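Acinetobacter secreted protease CpaA (Acinetobacter nosocomialis M2, PDB 6O38) is a zinc-dependent metalloprotease that is probably exported by the type II secretion system with the help of its chaperone, CpaB. Local coordinates at residues 152-156 and 157-161; 197-200 and 201-205. All blocks are in the same frame, centred on the assembly; numbering follows the deposited sequence.

Interaction 1. Residues 152-156 and 157-161; sequences SDIDK and TNLLF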
loop_
_atom_site.group_PDB
_atom_site.type_symbol
_atom_site.label_atom_id
_atom_site.label_comp_id
_atom_site.label_asym_id
_atom_site.label_seq_id
_atom_site.Cartn_x
_atom_site.Cartn_y
_atom_site.Cartn_z
ATOM N N SER A 152 1.336 -33.555 6.366
ATOM C CA SER A 152 0.190 -33.313 7.233
ATOM C C SER A 152 -0.432 -31.982 6.822
ATOM O O SER A 152 -0.031 -31.373 5.824
ATOM C CB SER A 152 0.608 -33.334 8.709
ATOM O OG SER A 152 1.838 -32.661 8.906
ATOM N N ASP A 153 -1.415 -31.520 7.590
ATOM C CA ASP A 153 -2.089 -30.270 7.271
ATOM C C ASP A 153 -2.651 -29.649 8.544
ATOM O O ASP A 153 -2.662 -30.264 9.613
ATOM C CB ASP A 153 -3.192 -30.480 6.225
ATOM C CG ASP A 153 -4.119 -31.632 6.569
ATOM O OD1 ASP A 153 -4.106 -32.092 7.729
ATOM O OD2 ASP A 153 -4.863 -32.079 5.671
ATOM N N ILE A 154 -3.120 -28.411 8.408
ATOM C CA ILE A 154 -3.648 -27.622 9.515
ATOM C C ILE A 154 -5.164 -27.568 9.396
ATOM O O ILE A 154 -5.699 -27.359 8.300
ATOM C CB ILE A 154 -3.049 -26.204 9.524
ATOM C CG1 ILE A 154 -1.525 -26.268 9.623
ATOM C CG2 ILE A 154 -3.625 -25.382 10.668
ATOM C CD1 ILE A 154 -0.847 -24.922 9.480
ATOM N N ASP A 155 -5.855 -27.770 10.518
ATOM C CA ASP A 155 -7.301 -27.594 10.548
ATOM C C ASP A 155 -7.655 -26.167 10.152
ATOM O O ASP A 155 -7.039 -25.203 10.614
ATOM C CB ASP A 155 -7.849 -27.922 11.940
ATOM C CG ASP A 155 -9.373 -27.995 11.976
ATOM O OD1 ASP A 155 -10.045 -27.117 11.396
ATOM O OD2 ASP A 155 -9.903 -28.944 12.589
ATOM N N LYS A 156 -8.664 -26.036 9.293
ATOM C CA LYS A 156 -8.993 -24.772 8.650
ATOM C C LYS A 156 -10.133 -24.026 9.332
ATOM O O LYS A 156 -10.503 -22.943 8.870
ATOM C CB LYS A 156 -9.344 -25.017 7.179
ATOM C CG LYS A 156 -8.322 -25.869 6.443
ATOM C CD LYS A 156 -8.533 -25.820 4.941
ATOM C CE LYS A 156 -7.962 -27.052 4.261
ATOM N NZ LYS A 156 -8.320 -27.096 2.815
ATOM N N THR A 157 -10.701 -24.581 10.406
ATOM C CA THR A 157 -11.882 -23.982 11.026
ATOM C C THR A 157 -11.608 -22.553 11.484
ATOM O O THR A 157 -12.372 -21.632 11.171
ATOM C CB THR A 157 -12.354 -24.841 12.200
ATOM O OG1 THR A 157 -12.744 -26.134 11.721
ATOM C CG2 THR A 157 -13.539 -24.186 12.894
ATOM N N ASN A 158 -10.520 -22.347 12.225
ATOM C CA ASN A 158 -10.199 -21.040 12.783
ATOM C C ASN A 158 -9.174 -20.280 11.948
ATOM O O ASN A 158 -8.547 -19.342 12.451
ATOM C CB ASN A 158 -9.708 -21.186 14.225
ATOM C CG ASN A 158 -8.519 -22.122 14.350
ATOM O OD1 ASN A 158 -8.010 -22.641 13.357
ATOM N ND2 ASN A 158 -8.071 -22.343 15.580
ATOM N N LEU A 159 -8.992 -20.665 10.689
ATOM C CA LEU A 159 -8.135 -19.926 9.776
ATOM C C LEU A 159 -8.964 -18.929 8.977
ATOM O O LEU A 159 -10.147 -19.153 8.708
ATOM C CB LEU A 159 -7.398 -20.879 8.833
ATOM C CG LEU A 159 -6.588 -21.985 9.513
ATOM C CD1 LEU A 159 -5.828 -22.810 8.488
ATOM C CD2 LEU A 159 -5.635 -21.400 10.545
ATOM N N LEU A 160 -8.331 -17.810 8.615
ATOM C CA LEU A 160 -9.038 -16.759 7.887
ATOM C C LEU A 160 -9.628 -17.285 6.584
ATOM O O LEU A 160 -10.777 -16.981 6.246
ATOM C CB LEU A 160 -8.099 -15.583 7.617
ATOM C CG LEU A 160 -8.704 -14.406 6.852
ATOM C CD1 LEU A 160 -9.740 -13.687 7.701
ATOM C CD2 LEU A 160 -7.616 -13.446 6.396
ATOM N N PHE A 161 -8.857 -18.076 5.841
ATOM C CA PHE A 161 -9.326 -18.699 4.615
ATOM C C PHE A 161 -8.906 -20.162 4.587
ATOM O O PHE A 161 -7.818 -20.506 5.063
ATOM C CB PHE A 161 -8.775 -17.977 3.376
ATOM C CG PHE A 161 -9.372 -16.618 3.150
ATOM C CD1 PHE A 161 -10.651 -16.487 2.635
ATOM C CD2 PHE A 161 -8.652 -15.473 3.444
ATOM C CE1 PHE A 161 -11.204 -15.238 2.423
ATOM C CE2 PHE A 161 -9.200 -14.220 3.234
ATOM C CZ PHE A 161 -10.477 -14.104 2.723
#
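Asp155 and Thr157 form an Asx turn, in which one carboxylate oxygen accepts from both the backbone N-H and the hydroxyl of Thr157. Thr157 N donates to Asp155 OD1 over 2.8 Å in a nearly straight bond, approaching almost in line with CG-OD1. Thr157 OG1 gives its proton to the same Asp155 OD1 at 2.9 Å, from the syn side and 17° out of the carboxylate plane. The two side chains run side by side in the same direction. With CG opposite its own backbone N (chi1 -170°), Asp155 swings the carboxylate forward to Thr157; OD2 has a weak hydrogen bond to Tyr106 OH.

The Asx turn overlaps a type I beta turn from Lys156 to Leu159, which carries the chain away from strand 152-154 of a StcE-type beta-sandwich domain. Its closing bond, Leu159 N to Lys156 O, is longer at 3.3 Å, and the donor lies well above the carbonyl plane. Asn158, inside this turn, directs ND2 to Leu132 O and Ser134 OG, fastening it to the neighbouring loop.

In the apolar part of the contact, Leu159 folds back over the chain. Its CD1 lies 3.4 Å from Asp155 O and its side chain also packs on Phe165 and Trp184. Ile154, crossing it at about a right angle, brings CG2 to 4.0 Å from Leu159 CD1.

Interaction 2. Residues 197-200 and 201-205; sequences QQIG and TSLAA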
loop_
_atom_site.group_PDB
_atom_site.type_symbol
_atom_site.label_atom_id
_atom_site.label_comp_id
_atom_site.label_asym_id
_atom_site.label_seq_id
_atom_site.Cartn_x
_atom_site.Cartn_y
_atom_site.Cartn_z
ATOM N N GLN A 197 10.038 -25.657 -16.448
ATOM C CA GLN A 197 10.536 -26.804 -17.197
ATOM C C GLN A 197 10.180 -28.123 -16.524
ATOM O O GLN A 197 10.111 -29.154 -17.201
ATOM C CB GLN A 197 12.054 -26.704 -17.372
ATOM C CG GLN A 197 12.844 -26.974 -16.097
ATOM C CD GLN A 197 14.339 -26.781 -16.275
ATOM O OE1 GLN A 197 14.876 -26.971 -17.366
ATOM N NE2 GLN A 197 15.019 -26.407 -15.197
ATOM N N GLN A 198 9.952 -28.112 -15.209
ATOM C CA GLN A 198 9.598 -29.330 -14.491
ATOM C C GLN A 198 8.143 -29.726 -14.707
ATOM O O GLN A 198 7.823 -30.920 -14.693
ATOM C CB GLN A 198 9.872 -29.149 -12.996
ATOM C CG GLN A 198 11.329 -28.867 -12.665
ATOM C CD GLN A 198 11.531 -28.465 -11.217
ATOM O OE1 GLN A 198 10.571 -28.188 -10.498
ATOM N NE2 GLN A 198 12.786 -28.426 -10.782
ATOM N N ILE A 199 7.255 -28.753 -14.914
ATOM C CA ILE A 199 5.821 -29.013 -14.982
ATOM C C ILE A 199 5.243 -28.810 -16.372
ATOM O O ILE A 199 4.076 -29.175 -16.598
ATOM C CB ILE A 199 5.046 -28.150 -13.964
ATOM C CG1 ILE A 199 5.294 -26.665 -14.234
ATOM C CG2 ILE A 199 5.458 -28.503 -12.545
ATOM C CD1 ILE A 199 4.451 -25.742 -13.383
ATOM N N GLY A 200 6.004 -28.250 -17.308
ATOM C CA GLY A 200 5.499 -28.064 -18.655
ATOM C C GLY A 200 4.572 -26.865 -18.775
ATOM O O GLY A 200 4.678 -25.883 -18.039
ATOM N N THR A 201 3.642 -26.961 -19.722
ATOM C CA THR A 201 2.761 -25.858 -20.082
ATOM C C THR A 201 1.505 -25.783 -19.223
ATOM O O THR A 201 0.612 -24.987 -19.529
ATOM C CB THR A 201 2.362 -25.963 -21.557
ATOM O OG1 THR A 201 1.735 -27.230 -21.795
ATOM C CG2 THR A 201 3.586 -25.832 -22.451
ATOM N N SER A 202 1.407 -26.583 -18.163
ATOM C CA SER A 202 0.202 -26.585 -17.347
ATOM C C SER A 202 0.534 -27.028 -15.931
ATOM O O SER A 202 1.484 -27.782 -15.703
ATOM C CB SER A 202 -0.876 -27.501 -17.937
ATOM O OG SER A 202 -0.518 -28.866 -17.796
ATOM N N LEU A 203 -0.265 -26.544 -14.982
ATOM C CA LEU A 203 -0.229 -26.989 -13.593
ATOM C C LEU A 203 -1.601 -27.562 -13.264
ATOM O O LEU A 203 -2.592 -26.826 -13.233
ATOM C CB LEU A 203 0.132 -25.842 -12.651
ATOM C CG LEU A 203 0.312 -26.208 -11.176
ATOM C CD1 LEU A 203 1.411 -27.248 -11.005
ATOM C CD2 LEU A 203 0.603 -24.970 -10.342
ATOM N N ALA A 204 -1.661 -28.875 -13.032
ATOM C CA ALA A 204 -2.948 -29.517 -12.786
ATOM C C ALA A 204 -3.553 -29.064 -11.464
ATOM O O ALA A 204 -4.754 -28.780 -11.391
ATOM C CB ALA A 204 -2.789 -31.036 -12.815
ATOM N N ALA A 205 -2.744 -28.988 -10.409
ATOM C CA ALA A 205 -3.247 -28.619 -9.095
ATOM C C ALA A 205 -2.126 -27.988 -8.284
ATOM O O ALA A 205 -0.942 -28.215 -8.541
ATOM C CB ALA A 205 -3.828 -29.828 -8.354
HETATM O O HOH W 1 1.860 -29.335 -18.466
#
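Ile199 O and Ser202 OG are joined by one water that spans the mouth of the turn leaving helix 196-199. The water donates to Ile199 O at 2.9 Å and is also hydrogen-bonded to Ser202 OG. The serine hydroxyl and the isoleucine carbonyl are thus linked through the water.

Gly200 is the first residue to leave the helical angles of the weakly bonded helix 196-199. Its positive phi (79°) takes the chain out of the helical path into a short loop, which brings Leu203 beside Ile199. Ile199 CD1 meets Leu203 CD1 at 4.1 Å, the axes of the two side chains crossing at a slant. For Ile199 this depends on chi1 of 59°, which sets CG1 between the backbone N and the carbonyl carbon. Phe224 of strand 223-224 receives both residues. Backbone hydrogen bonds between Thr225 and both Thr201 and Leu203 fix the chain after Gly200 alongside that strand.

The turn thus combines two kinds of chemistry: the polar link across it runs through a water, while the direct side-chain contact is a single apolar one, Ile199 with Leu203, packed on Phe224.

From the N terminus, the chain first meets interaction 1, where strand 152-154 gives way to the loop leading to strand 166-167. After strand 172-178 it runs through the long strand 183-195, then into helix 196-199 and interaction 2, which opens the connection to strand 210-215. The two contacts are strictly in series, neither nested nor crossed, and their centres lie about 27 Å apart. Strand 183-195 relates them: near its start, Lys183 and Trp184 contact the loop of interaction 1, while its far end feeds the helix that interaction 2 terminates. Each contact closes a small local loop, the first beside strand 129-131 and the second beside strand 223-224.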